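Local coordinates for major capsid protein P2 (Pseudoalteromonas phage pm2, PDB 2VVF) that forms the protein shell of a membrane-containing marine bacteriophage, assembling as trimers of double jelly-roll subunits, at residues A[84-89]-A[103-108]; A[28-33]-A[134-139]; A[142-147]-A[262-267]. All blocks are in the same frame, centred on the assembly; numbering follows the deposited sequence.

Overall arrangement
Following the chain from the N terminus, the strand holding residues 28-33 opens contact 2, which closes some hundred residues later when residues 134-139 pair with it. Contact 1 is nested inside that loop: residues 84-89 leave strand 80-84, the chain passes through helix 97-102, and residues 103-108 return against them. The two touch, strand 106-107 lying beside strand 28-37 in one sheet of the N-terminal jelly roll. Contact 3 follows in series, joining residues 142-147 and 262-267, near the start and the end of the second jelly roll. A calcium ion bridges contacts 1 and 3, bound by Ala105, Pro141 and Trp143.

Contact 1. Residues A[84-89]-A[103-108]; sequences HFVRPE and MFALGT. With CA (calcium ion), chain G.
The Phe85 ring carries Leu106 on one face: CB sits 3.8 Å above the ring plane, displaced toward the rim, while CD2 reaches the far end of the ring at 3.8 Å from CZ. The two side chains run side by side in the same direction, Leu106 CG standing anti to its backbone N (chi1 176°). Arg87 instead crosses the Phe104 ring obliquely, over its centre. Arg87 CD lies 3.7 Å from the Phe104 ring centroid, almost on the normal, and CG rests over the inner end near Phe104 CG. Beyond CD the arginine bends (chi3 67°), and its guanidinium stays 5.8 Å from the centroid, CZ to ring centre, at most a weak cation-pi attraction. The methylene chain, not the charge, therefore covers this ring, and Arg87 NH1 instead hydrogen-bonds Thr145 OG1 of the second jelly roll. Between the two aromatic contacts, Val86 CG2 packs on Ala105 CB at 3.4 Å. The backbones bond to others: Phe85 and Val86 to Glu30, Leu106 to Tyr29. Leu106 centres an inverse gamma turn in which Gly107 N bonds weakly to Ala105 O, the same oxygen that binds the calcium ion at 2.5 Å. Packing between the loop after strand 80-84 and the chain leading into strand 106-107 thus adjoins a calcium site of main-chain oxygens, completed by Pro141 and Trp143, where the two jelly rolls meet.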
ATOM      1  N   HIS A  84     -13.112 -13.052   2.118  1.00 21.49           N
ATOM      2  CA  HIS A  84     -13.028 -11.671   1.664  1.00 21.38           C
ATOM      3  C   HIS A  84     -13.899 -11.423   0.441  1.00 25.45           C
ATOM      4  O   HIS A  84     -13.472 -11.650  -0.693  1.00 25.16           O
ATOM      5  CB  HIS A  84     -11.579 -11.293   1.352  1.00 22.11           C
ATOM      6  CG  HIS A  84     -10.698 -11.218   2.561  1.00 25.37           C
ATOM      7  ND1 HIS A  84     -10.493 -10.048   3.260  1.00 27.10           N
ATOM      8  CD2 HIS A  84      -9.962 -12.165   3.187  1.00 26.96           C
ATOM      9  CE1 HIS A  84      -9.673 -10.279   4.269  1.00 26.41           C
ATOM     10  NE2 HIS A  84      -9.336 -11.557   4.248  1.00 26.72           N
ATOM     11  N   PHE A  85     -15.119 -10.946   0.668  1.00 21.73           N
ATOM     12  CA  PHE A  85     -16.018 -10.638  -0.436  1.00 21.40           C
ATOM     13  C   PHE A  85     -15.566  -9.319  -1.039  1.00 25.74           C
ATOM     14  O   PHE A  85     -15.413  -9.193  -2.254  1.00 25.45           O
ATOM     15  CB  PHE A  85     -17.465 -10.582   0.046  1.00 22.86           C
ATOM     16  CG  PHE A  85     -17.961 -11.892   0.579  1.00 24.05           C
ATOM     17  CD1 PHE A  85     -18.182 -12.959  -0.275  1.00 26.88           C
ATOM     18  CD2 PHE A  85     -18.125 -12.086   1.940  1.00 26.00           C
ATOM     19  CE1 PHE A  85     -18.602 -14.181   0.213  1.00 27.73           C
ATOM     20  CE2 PHE A  85     -18.544 -13.305   2.434  1.00 28.71           C
ATOM     21  CZ  PHE A  85     -18.783 -14.354   1.570  1.00 26.77           C
ATOM     22  N   VAL A  86     -15.275  -8.361  -0.169  1.00 22.56           N
ATOM     23  CA  VAL A  86     -14.737  -7.081  -0.600  1.00 22.31           C
ATOM     24  C   VAL A  86     -13.273  -7.345  -0.946  1.00 26.46           C
ATOM     25  O   VAL A  86     -12.538  -7.929  -0.146  1.00 26.25           O
ATOM     26  CB  VAL A  86     -14.856  -6.026   0.518  1.00 26.06           C
ATOM     27  CG1 VAL A  86     -13.906  -4.865   0.265  1.00 25.79           C
ATOM     28  CG2 VAL A  86     -16.292  -5.541   0.645  1.00 25.88           C
ATOM     29  N   ARG A  87     -12.862  -6.957  -2.149  1.00 22.73           N
ATOM     30  CA  ARG A  87     -11.486  -7.175  -2.586  1.00 22.19           C
ATOM     31  C   ARG A  87     -10.604  -5.968  -2.277  1.00 25.75           C
ATOM     32  O   ARG A  87     -10.672  -4.941  -2.950  1.00 25.39           O
ATOM     33  CB  ARG A  87     -11.447  -7.535  -4.073  1.00 21.58           C
ATOM     34  CG  ARG A  87     -12.300  -8.754  -4.416  1.00 28.92           C
ATOM     35  CD  ARG A  87     -12.135  -9.166  -5.867  1.00 34.74           C
ATOM     36  NE  ARG A  87     -10.794  -9.674  -6.141  1.00 38.86           N
ATOM     37  CZ  ARG A  87     -10.531 -10.910  -6.556  1.00 48.91           C
ATOM     38  NH1 ARG A  87     -11.519 -11.773  -6.747  1.00 32.28           N
ATOM     39  NH2 ARG A  87      -9.279 -11.281  -6.781  1.00 36.68           N
ATOM     40  N   PRO A  88      -9.790  -6.103  -1.234  1.00 22.23           N
ATOM     41  CA  PRO A  88      -8.916  -5.027  -0.765  1.00 21.98           C
ATOM     42  C   PRO A  88      -7.850  -4.564  -1.758  1.00 26.09           C
ATOM     43  O   PRO A  88      -7.314  -3.463  -1.629  1.00 25.61           O
ATOM     44  CB  PRO A  88      -8.241  -5.637   0.472  1.00 23.66           C
ATOM     45  CG  PRO A  88      -9.082  -6.827   0.845  1.00 28.03           C
ATOM     46  CD  PRO A  88      -9.629  -7.335  -0.445  1.00 23.64           C
ATOM     47  N   GLU A  89      -7.533  -5.408  -2.733  1.00 22.78           N
ATOM     48  CA  GLU A  89      -6.501  -5.089  -3.715  1.00 22.51           C
ATOM     49  C   GLU A  89      -7.019  -4.263  -4.891  1.00 27.32           C
ATOM     50  O   GLU A  89      -6.239  -3.799  -5.727  1.00 26.90           O
ATOM     51  CB  GLU A  89      -5.842  -6.373  -4.227  1.00 23.66           C
ATOM     52  CG  GLU A  89      -5.239  -7.241  -3.135  1.00 31.73           C
ATOM     53  CD  GLU A  89      -6.285  -8.027  -2.366  1.00 44.89           C
ATOM     54  OE1 GLU A  89      -7.401  -8.215  -2.895  1.00 32.37           O
ATOM     55  OE2 GLU A  89      -5.988  -8.459  -1.232  1.00 36.13           O
ATOM     56  N   MET A 103     -17.350  -2.849  -4.022  1.00 25.08           N
ATOM     57  CA  MET A 103     -18.275  -3.297  -5.057  1.00 25.12           C
ATOM     58  C   MET A 103     -18.397  -4.818  -5.126  1.00 28.78           C
ATOM     59  O   MET A 103     -19.290  -5.346  -5.786  1.00 28.37           O
ATOM     60  CB  MET A 103     -17.868  -2.726  -6.418  1.00 27.60           C
ATOM     61  CG  MET A 103     -17.803  -3.747  -7.539  1.00 31.49           C
ATOM     62  SD  MET A 103     -17.376  -2.984  -9.123  1.00 35.90           S
ATOM     63  CE  MET A 103     -16.308  -4.237  -9.826  1.00 32.59           C
ATOM     64  N   PHE A 104     -17.507  -5.517  -4.428  1.00 25.23           N
ATOM     65  CA  PHE A 104     -17.521  -6.977  -4.421  1.00 24.85           C
ATOM     66  C   PHE A 104     -18.190  -7.550  -3.178  1.00 28.14           C
ATOM     67  O   PHE A 104     -18.337  -8.766  -3.051  1.00 27.57           O
ATOM     68  CB  PHE A 104     -16.102  -7.528  -4.552  1.00 26.69           C
ATOM     69  CG  PHE A 104     -15.502  -7.335  -5.914  1.00 28.16           C
ATOM     70  CD1 PHE A 104     -15.662  -8.295  -6.897  1.00 31.28           C
ATOM     71  CD2 PHE A 104     -14.781  -6.193  -6.211  1.00 30.28           C
ATOM     72  CE1 PHE A 104     -15.113  -8.118  -8.152  1.00 32.33           C
ATOM     73  CE2 PHE A 104     -14.227  -6.012  -7.463  1.00 33.12           C
ATOM     74  CZ  PHE A 104     -14.391  -6.975  -8.434  1.00 31.20           C
ATOM     75  N   ALA A 105     -18.592  -6.673  -2.263  1.00 24.46           N
ATOM     76  CA  ALA A 105     -19.243  -7.099  -1.028  1.00 24.18           C
ATOM     77  C   ALA A 105     -20.472  -7.957  -1.314  1.00 28.24           C
ATOM     78  O   ALA A 105     -21.144  -7.780  -2.334  1.00 27.93           O
ATOM     79  CB  ALA A 105     -19.614  -5.896  -0.176  1.00 24.87           C
ATOM     80  N   LEU A 106     -20.766  -8.884  -0.407  1.00 24.62           N
ATOM     81  CA  LEU A 106     -21.907  -9.774  -0.567  1.00 24.27           C
ATOM     82  C   LEU A 106     -23.213  -9.159  -0.072  1.00 28.65           C
ATOM     83  O   LEU A 106     -23.605  -9.357   1.079  1.00 28.28           O
ATOM     84  CB  LEU A 106     -21.654 -11.104   0.143  1.00 24.22           C
ATOM     85  CG  LEU A 106     -22.805 -12.112   0.132  1.00 28.67           C
ATOM     86  CD1 LEU A 106     -23.280 -12.365  -1.290  1.00 28.68           C
ATOM     87  CD2 LEU A 106     -22.382 -13.410   0.799  1.00 30.92           C
ATOM     88  N   GLY A 107     -23.889  -8.428  -0.952  1.00 25.39           N
ATOM     89  CA  GLY A 107     -25.174  -7.830  -0.614  1.00 25.25           C
ATOM     90  C   GLY A 107     -26.196  -8.959  -0.580  1.00 29.71           C
ATOM     91  O   GLY A 107     -26.073  -9.930  -1.327  1.00 29.28           O
ATOM     92  N   THR A 108     -27.191  -8.844   0.295  1.00 26.74           N
ATOM     93  CA  THR A 108     -28.205  -9.887   0.427  1.00 26.70           C
ATOM     94  C   THR A 108     -29.625  -9.415   0.122  1.00 31.30           C
ATOM     95  O   THR A 108     -30.563 -10.212   0.127  1.00 30.83           O
ATOM     96  CB  THR A 108     -28.128 -10.577   1.800  1.00 33.75           C
ATOM     97  OG1 THR A 108     -28.515  -9.653   2.822  1.00 33.61           O
ATOM     98  CG2 THR A 108     -26.714 -11.068   2.072  1.00 31.60           C
TER
HETATM   99 CA    CA G1270     -21.745  -6.826  -4.604  1.00 31.40          CA

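Contact 2. Residues A[28-33]-A[134-139]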
ATOM      1  N   THR A  28     -25.288  -6.231   4.092  1.00 29.73           N
ATOM      2  CA  THR A  28     -24.177  -6.579   3.215  1.00 28.93           C
ATOM      3  C   THR A  28     -23.032  -7.194   4.013  1.00 32.07           C
ATOM      4  O   THR A  28     -22.627  -6.662   5.045  1.00 31.62           O
ATOM      5  CB  THR A  28     -23.688  -5.348   2.432  1.00 34.65           C
ATOM      6  OG1 THR A  28     -24.699  -4.932   1.505  1.00 33.42           O
ATOM      7  CG2 THR A  28     -22.406  -5.666   1.679  1.00 32.61           C
ATOM      8  N   TYR A  29     -22.508  -8.314   3.524  1.00 28.06           N
ATOM      9  CA  TYR A  29     -21.393  -8.988   4.179  1.00 27.44           C
ATOM     10  C   TYR A  29     -20.098  -8.687   3.436  1.00 30.70           C
ATOM     11  O   TYR A  29     -19.882  -9.170   2.324  1.00 30.16           O
ATOM     12  CB  TYR A  29     -21.625 -10.501   4.221  1.00 28.59           C
ATOM     13  CG  TYR A  29     -22.765 -10.924   5.116  1.00 30.25           C
ATOM     14  CD1 TYR A  29     -22.556 -11.186   6.465  1.00 32.11           C
ATOM     15  CD2 TYR A  29     -24.054 -11.059   4.615  1.00 30.98           C
ATOM     16  CE1 TYR A  29     -23.599 -11.568   7.288  1.00 32.79           C
ATOM     17  CE2 TYR A  29     -25.102 -11.444   5.429  1.00 31.89           C
ATOM     18  CZ  TYR A  29     -24.869 -11.696   6.765  1.00 39.12           C
ATOM     19  OH  TYR A  29     -25.909 -12.078   7.582  1.00 40.20           O
ATOM     20  N   GLU A  30     -19.239  -7.885   4.053  1.00 26.76           N
ATOM     21  CA  GLU A  30     -17.963  -7.530   3.447  1.00 26.32           C
ATOM     22  C   GLU A  30     -16.928  -8.619   3.706  1.00 29.70           C
ATOM     23  O   GLU A  30     -16.177  -9.005   2.808  1.00 29.16           O
ATOM     24  CB  GLU A  30     -17.469  -6.195   4.003  1.00 27.69           C
ATOM     25  CG  GLU A  30     -18.515  -5.097   3.985  1.00 36.91           C
ATOM     26  CD  GLU A  30     -17.919  -3.722   4.207  1.00 54.64           C
ATOM     27  OE1 GLU A  30     -16.805  -3.640   4.765  1.00 49.02           O
ATOM     28  OE2 GLU A  30     -18.564  -2.724   3.826  1.00 48.15           O
ATOM     29  N   VAL A  31     -16.898  -9.109   4.941  1.00 26.08           N
ATOM     30  CA  VAL A  31     -15.967 -10.162   5.334  1.00 25.75           C
ATOM     31  C   VAL A  31     -16.593 -11.079   6.376  1.00 29.64           C
ATOM     32  O   VAL A  31     -17.357 -10.633   7.234  1.00 29.26           O
ATOM     33  CB  VAL A  31     -14.634  -9.588   5.856  1.00 29.40           C
ATOM     34  CG1 VAL A  31     -13.627 -10.705   6.077  1.00 28.99           C
ATOM     35  CG2 VAL A  31     -14.081  -8.545   4.897  1.00 29.21           C
ATOM     36  N   ILE A  32     -16.254 -12.361   6.298  1.00 25.85           N
ATOM     37  CA  ILE A  32     -16.741 -13.348   7.253  1.00 25.33           C
ATOM     38  C   ILE A  32     -15.546 -14.109   7.822  1.00 28.65           C
ATOM     39  O   ILE A  32     -14.858 -14.835   7.102  1.00 28.00           O
ATOM     40  CB  ILE A  32     -17.780 -14.296   6.621  1.00 28.31           C
ATOM     41  CG1 ILE A  32     -19.129 -13.585   6.480  1.00 28.64           C
ATOM     42  CG2 ILE A  32     -17.921 -15.562   7.456  1.00 28.86           C
ATOM     43  CD1 ILE A  32     -20.096 -14.282   5.549  1.00 35.02           C
ATOM     44  N   ASP A  33     -15.284 -13.908   9.110  1.00 25.01           N
ATOM     45  CA  ASP A  33     -14.161 -14.560   9.774  1.00 24.80           C
ATOM     46  C   ASP A  33     -14.576 -15.883  10.406  1.00 28.51           C
ATOM     47  O   ASP A  33     -15.358 -15.911  11.354  1.00 28.06           O
ATOM     48  CB  ASP A  33     -13.544 -13.632  10.824  1.00 26.53           C
ATOM     49  CG  ASP A  33     -13.222 -12.255  10.271  1.00 36.36           C
ATOM     50  OD1 ASP A  33     -12.652 -12.174   9.163  1.00 37.00           O
ATOM     51  OD2 ASP A  33     -13.544 -11.252  10.940  1.00 42.02           O
ATOM     52  N   GLN A 134     -18.464  -8.996   9.377  1.00 23.82           N
ATOM     53  CA  GLN A 134     -18.185  -7.573   9.243  1.00 23.68           C
ATOM     54  C   GLN A 134     -19.167  -7.092   8.181  1.00 28.34           C
ATOM     55  O   GLN A 134     -18.959  -7.307   6.986  1.00 28.08           O
ATOM     56  CB  GLN A 134     -16.747  -7.344   8.772  1.00 24.81           C
ATOM     57  CG  GLN A 134     -15.692  -7.996   9.646  1.00 32.47           C
ATOM     58  CD  GLN A 134     -14.289  -7.672   9.188  1.00 43.78           C
ATOM     59  OE1 GLN A 134     -14.034  -6.595   8.652  1.00 37.92           O
ATOM     60  NE2 GLN A 134     -13.369  -8.609   9.386  1.00 33.87           N
ATOM     61  N   LYS A 135     -20.274  -6.510   8.625  1.00 25.32           N
ATOM     62  CA  LYS A 135     -21.322  -6.088   7.709  1.00 25.25           C
ATOM     63  C   LYS A 135     -21.437  -4.585   7.502  1.00 29.91           C
ATOM     64  O   LYS A 135     -20.831  -3.788   8.219  1.00 29.48           O
ATOM     65  CB  LYS A 135     -22.673  -6.661   8.146  1.00 27.48           C
ATOM     66  CG  LYS A 135     -22.586  -8.015   8.834  1.00 37.63           C
ATOM     67  CD  LYS A 135     -23.879  -8.346   9.562  1.00 45.54           C
ATOM     68  CE  LYS A 135     -25.089  -8.068   8.686  1.00 53.81           C
ATOM     69  NZ  LYS A 135     -26.368  -8.370   9.387  1.00 61.54           N
ATOM     70  N   SER A 136     -22.237  -4.215   6.509  1.00 27.01           N
ATOM     71  CA  SER A 136     -22.496  -2.822   6.179  1.00 27.05           C
ATOM     72  C   SER A 136     -23.917  -2.736   5.632  1.00 31.58           C
ATOM     73  O   SER A 136     -24.601  -3.753   5.514  1.00 31.08           O
ATOM     74  CB  SER A 136     -21.487  -2.317   5.142  1.00 30.59           C
ATOM     75  OG  SER A 136     -21.706  -2.911   3.873  1.00 39.40           O
ATOM     76  N   VAL A 137     -24.363  -1.528   5.300  1.00 28.79           N
ATOM     77  CA  VAL A 137     -25.712  -1.332   4.781  1.00 28.96           C
ATOM     78  C   VAL A 137     -26.065  -2.298   3.651  1.00 33.66           C
ATOM     79  O   VAL A 137     -25.219  -2.644   2.824  1.00 33.51           O
ATOM     80  CB  VAL A 137     -25.981   0.137   4.402  1.00 32.88           C
ATOM     81  CG1 VAL A 137     -25.461   0.431   3.008  1.00 32.62           C
ATOM     82  CG2 VAL A 137     -27.467   0.449   4.505  1.00 32.67           C
ATOM     83  N   GLY A 138     -27.320  -2.736   3.632  1.00 30.39           N
ATOM     84  CA  GLY A 138     -27.799  -3.694   2.642  1.00 30.24           C
ATOM     85  C   GLY A 138     -27.716  -3.225   1.193  1.00 34.22           C
ATOM     86  O   GLY A 138     -27.975  -2.062   0.882  1.00 33.78           O
ATOM     87  N   THR A 139     -27.375  -4.161   0.311  1.00 30.91           N
ATOM     88  CA  THR A 139     -27.287  -3.914  -1.124  1.00 30.63           C
ATOM     89  C   THR A 139     -27.642  -5.219  -1.825  1.00 34.60           C
ATOM     90  O   THR A 139     -27.601  -6.286  -1.209  1.00 34.39           O
ATOM     91  CB  THR A 139     -25.872  -3.454  -1.540  1.00 38.05           C
ATOM     92  OG1 THR A 139     -24.944  -4.536  -1.377  1.00 37.59           O
ATOM     93  CG2 THR A 139     -25.421  -2.271  -0.702  1.00 36.07           C
TER
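Thr28 and Ser136 form a hydrogen-bonded antiparallel pair through two backbone bonds, and Tyr29 faces Lys135 in the neighbouring non-hydrogen-bonded pair. The register then slips by one residue: Gln134 O accepts Glu30 N at 3.0 Å and, weakly, Val31 N, which defines a classic beta bulge. Gln134 N returns a nearly straight bond to Val31 O (173° at the hydrogen).

Side-chain polar contacts flank the strands. Thr28 OG1, placed beside its own N by chi1 of -67°, donates to Val137 O at 2.7 Å and lies 2.9 Å from Thr139 OG1. At the bulge Ser136 OG gives a weak bond to Glu30 OE2, whose carboxylate also forms a salt bridge with Arg2 through OE1. Gln134 NE2 donates to the syn lone pair of Asp33 OD2 at 3.1 Å, nearly within the amide plane, although amide and carboxylate are turned 54° apart. Asp33 OD1 takes Ser82 OG, and Gln134 OE1 bonds Tyr210 of the second subunit.

Van der Waals contacts fill in: the Lys135 methylenes run alongside the Tyr29 ring, CD 4.0 Å from CE1, and Val31 CB rests against the Gln134 amide carbon CD.

Gln209 of the second subunit also bonds Asp33 and Gln134, so the buried polar groups at and just beyond the bulge join this jelly-roll strand pair to the trimer interface.

Contact 3. Residues A[142-147]-A[262-267]. With CA (calcium ion), chain G.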
ATOM      1  N   SER A 142     -25.488  -8.063  -6.574  1.00 30.76           N
ATOM      2  CA  SER A 142     -24.708  -7.322  -7.561  1.00 30.39           C
ATOM      3  C   SER A 142     -23.399  -8.005  -7.969  1.00 33.54           C
ATOM      4  O   SER A 142     -23.343  -9.227  -8.117  1.00 32.54           O
ATOM      5  CB  SER A 142     -24.443  -5.902  -7.054  1.00 34.13           C
ATOM      6  OG  SER A 142     -23.658  -5.163  -7.971  1.00 44.87           O
ATOM      7  N   TRP A 143     -22.356  -7.204  -8.171  1.00 30.38           N
ATOM      8  CA  TRP A 143     -21.047  -7.715  -8.577  1.00 30.27           C
ATOM      9  C   TRP A 143     -20.432  -8.624  -7.518  1.00 32.07           C
ATOM     10  O   TRP A 143     -20.164  -8.194  -6.397  1.00 31.57           O
ATOM     11  CB  TRP A 143     -20.093  -6.563  -8.902  1.00 29.51           C
ATOM     12  CG  TRP A 143     -20.009  -6.263 -10.365  1.00 31.29           C
ATOM     13  CD1 TRP A 143     -20.761  -5.362 -11.062  1.00 33.88           C
ATOM     14  CD2 TRP A 143     -19.156  -6.902 -11.322  1.00 30.89           C
ATOM     15  NE1 TRP A 143     -20.421  -5.394 -12.395  1.00 33.70           N
ATOM     16  CE2 TRP A 143     -19.440  -6.332 -12.580  1.00 35.08           C
ATOM     17  CE3 TRP A 143     -18.172  -7.891 -11.236  1.00 32.50           C
ATOM     18  CZ2 TRP A 143     -18.775  -6.719 -13.740  1.00 34.42           C
ATOM     19  CZ3 TRP A 143     -17.517  -8.277 -12.391  1.00 34.09           C
ATOM     20  CH2 TRP A 143     -17.820  -7.690 -13.626  1.00 34.73           C
ATOM     21  N   LEU A 144     -20.199  -9.878  -7.886  1.00 26.94           N
ATOM     22  CA  LEU A 144     -19.626 -10.856  -6.969  1.00 26.08           C
ATOM     23  C   LEU A 144     -18.534 -11.674  -7.648  1.00 29.02           C
ATOM     24  O   LEU A 144     -18.513 -11.806  -8.870  1.00 28.44           O
ATOM     25  CB  LEU A 144     -20.723 -11.806  -6.475  1.00 26.03           C
ATOM     26  CG  LEU A 144     -21.350 -11.571  -5.098  1.00 30.62           C
ATOM     27  CD1 LEU A 144     -21.243 -10.119  -4.680  1.00 30.74           C
ATOM     28  CD2 LEU A 144     -22.801 -12.028  -5.091  1.00 33.05           C
ATOM     29  N   THR A 145     -17.642 -12.243  -6.841  1.00 25.19           N
ATOM     30  CA  THR A 145     -16.583 -13.113  -7.343  1.00 24.62           C
ATOM     31  C   THR A 145     -17.131 -14.536  -7.320  1.00 28.01           C
ATOM     32  O   THR A 145     -17.671 -14.981  -6.306  1.00 27.41           O
ATOM     33  CB  THR A 145     -15.308 -13.013  -6.481  1.00 30.88           C
ATOM     34  OG1 THR A 145     -14.746 -11.701  -6.599  1.00 30.05           O
ATOM     35  CG2 THR A 145     -14.282 -14.042  -6.927  1.00 28.60           C
ATOM     36  N   MET A 146     -17.019 -15.240  -8.441  1.00 24.25           N
ATOM     37  CA  MET A 146     -17.530 -16.603  -8.529  1.00 23.66           C
ATOM     38  C   MET A 146     -16.424 -17.606  -8.824  1.00 26.48           C
ATOM     39  O   MET A 146     -16.067 -17.831  -9.978  1.00 26.19           O
ATOM     40  CB  MET A 146     -18.641 -16.693  -9.578  1.00 25.99           C
ATOM     41  CG  MET A 146     -19.892 -15.922  -9.201  1.00 29.64           C
ATOM     42  SD  MET A 146     -20.723 -15.200 -10.618  1.00 33.91           S
ATOM     43  CE  MET A 146     -21.713 -13.918  -9.819  1.00 30.54           C
ATOM     44  N   ARG A 147     -15.882 -18.196  -7.766  1.00 22.39           N
ATOM     45  CA  ARG A 147     -14.803 -19.171  -7.887  1.00 21.94           C
ATOM     46  C   ARG A 147     -15.344 -20.517  -8.363  1.00 26.13           C
ATOM     47  O   ARG A 147     -16.172 -21.135  -7.692  1.00 25.44           O
ATOM     48  CB  ARG A 147     -14.093 -19.326  -6.542  1.00 20.95           C
ATOM     49  CG  ARG A 147     -12.790 -20.100  -6.592  1.00 27.02           C
ATOM     50  CD  ARG A 147     -12.409 -20.590  -5.201  1.00 31.81           C
ATOM     51  NE  ARG A 147     -10.998 -20.953  -5.106  1.00 34.71           N
ATOM     52  CZ  ARG A 147     -10.539 -22.195  -5.214  1.00 46.09           C
ATOM     53  NH1 ARG A 147     -11.381 -23.197  -5.425  1.00 33.28           N
ATOM     54  NH2 ARG A 147      -9.239 -22.435  -5.114  1.00 32.44           N
ATOM     55  N   GLY A 262     -19.095 -11.011 -12.181  1.00 25.99           N
ATOM     56  CA  GLY A 262     -20.278 -10.518 -12.869  1.00 26.25           C
ATOM     57  C   GLY A 262     -21.382 -10.183 -11.869  1.00 31.19           C
ATOM     58  O   GLY A 262     -21.288 -10.523 -10.698  1.00 30.75           O
ATOM     59  N   VAL A 263     -22.411  -9.494 -12.337  1.00 28.77           N
ATOM     60  CA  VAL A 263     -23.567  -9.122 -11.533  1.00 29.06           C
ATOM     61  C   VAL A 263     -24.382 -10.385 -11.336  1.00 34.41           C
ATOM     62  O   VAL A 263     -24.848 -11.010 -12.297  1.00 33.86           O
ATOM     63  CB  VAL A 263     -24.417  -8.013 -12.221  1.00 32.78           C
ATOM     64  CG1 VAL A 263     -25.665  -7.719 -11.441  1.00 32.58           C
ATOM     65  CG2 VAL A 263     -23.593  -6.750 -12.470  1.00 32.55           C
ATOM     66  N   TRP A 264     -24.516 -10.774 -10.077  1.00 32.21           N
ATOM     67  CA  TRP A 264     -25.255 -11.971  -9.740  1.00 32.55           C
ATOM     68  C   TRP A 264     -26.688 -11.916 -10.248  1.00 37.93           C
ATOM     69  O   TRP A 264     -27.380 -10.908 -10.099  1.00 37.47           O
ATOM     70  CB  TRP A 264     -25.233 -12.220  -8.234  1.00 31.35           C
ATOM     71  CG  TRP A 264     -25.833 -13.539  -7.855  1.00 31.90           C
ATOM     72  CD1 TRP A 264     -25.212 -14.755  -7.860  1.00 35.24           C
ATOM     73  CD2 TRP A 264     -27.187 -13.782  -7.448  1.00 32.10           C
ATOM     74  NE1 TRP A 264     -26.090 -15.737  -7.466  1.00 34.52           N
ATOM     75  CE2 TRP A 264     -27.308 -15.166  -7.207  1.00 35.89           C
ATOM     76  CE3 TRP A 264     -28.305 -12.963  -7.256  1.00 33.18           C
ATOM     77  CZ2 TRP A 264     -28.501 -15.748  -6.783  1.00 35.16           C
ATOM     78  CZ3 TRP A 264     -29.489 -13.543  -6.836  1.00 34.70           C
ATOM     79  CH2 TRP A 264     -29.578 -14.923  -6.606  1.00 35.24           C
ATOM     80  N   SER A 265     -27.123 -13.017 -10.846  1.00 35.81           N
ATOM     81  CA  SER A 265     -28.476 -13.126 -11.372  1.00 36.15           C
ATOM     82  C   SER A 265     -29.120 -14.418 -10.885  1.00 41.15           C
ATOM     83  O   SER A 265     -28.476 -15.469 -10.844  1.00 40.51           O
ATOM     84  CB  SER A 265     -28.466 -13.084 -12.901  1.00 39.79           C
ATOM     85  OG  SER A 265     -29.771 -13.276 -13.420  1.00 49.37           O
ATOM     86  N   ARG A 266     -30.393 -14.321 -10.509  1.00 39.09           N
ATOM     87  CA  ARG A 266     -31.151 -15.461 -10.005  1.00 39.36           C
ATOM     88  C   ARG A 266     -31.161 -16.625 -10.990  1.00 43.93           C
ATOM     89  O   ARG A 266     -31.361 -17.776 -10.600  1.00 43.50           O
ATOM     90  CB  ARG A 266     -32.588 -15.044  -9.688  1.00 40.02           C
ATOM     91  CG  ARG A 266     -32.724 -14.127  -8.487  1.00 51.83           C
ATOM     92  CD  ARG A 266     -34.186 -13.943  -8.103  1.00 61.25           C
ATOM     93  NE  ARG A 266     -34.345 -13.099  -6.923  1.00 68.26           N
ATOM     94  CZ  ARG A 266     -35.060 -11.978  -6.897  1.00 80.71           C
ATOM     95  NH1 ARG A 266     -35.152 -11.273  -5.778  1.00 67.33           N
ATOM     96  NH2 ARG A 266     -35.684 -11.562  -7.991  1.00 66.43           N
ATOM     97  N   ASN A 267     -30.971 -16.319 -12.269  1.00 41.01           N
ATOM     98  CA  ASN A 267     -30.968 -17.350 -13.299  1.00 41.04           C
ATOM     99  C   ASN A 267     -29.697 -17.269 -14.132  1.00 44.74           C
ATOM    100  O   ASN A 267     -29.696 -17.611 -15.315  1.00 44.55           O
ATOM    101  CB  ASN A 267     -32.193 -17.205 -14.204  1.00 43.24           C
ATOM    102  CG  ASN A 267     -33.421 -16.724 -13.453  1.00 72.02           C
ATOM    103  OD1 ASN A 267     -33.333 -15.866 -12.573  1.00 68.29           O
ATOM    104  ND2 ASN A 267     -34.577 -17.280 -13.797  1.00 64.74           N
TER
HETATM  105 CA    CA G1270     -21.745  -6.826  -4.604  1.00 31.40          CA
HETATM  106  O   HOH W   1     -28.043  -8.735  -8.009  1.00 15.97           O
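Trp264 N donates to Ser142 O at 2.8 Å in an almost linear bond (177°), approaching from above the carbonyl plane. Leu144 N gives a second bond to Gly262 O at 3.1 Å; the return bond from Gly262 N to Leu144 O is long and weak. Trp143 and Val263 form the non-hydrogen-bonded pair between them. One water accepts from Ser142 N and donates to Trp264 O, bridging the two backbones beside the Trp264 N to Ser142 O bond. Trp143 O turns to the calcium ion, 2.8 Å away, where Ala105 and Pro141 supply the other protein oxygens.

The Trp143 indole folds over the opposite strand. Gly262 CA lies 3.7 Å from the centroid of its six-membered ring, a CH-pi contact over the face, and Val263 CG2 reaches the pyrrole side at 3.5 Å from NE1. On the other side of the sheet Leu144 CD2 meets Trp264 CB, and Met146 CE comes to the edge of the Trp264 ring, 4.1 Å from CD1. Leu56 and Leu51 of the first jelly roll also pack there.

The backbone thus does two jobs: its bonds pair strands near the start and end of the second jelly roll, while one carbonyl left to the metal ties that sheet to Ala105 of the first jelly roll.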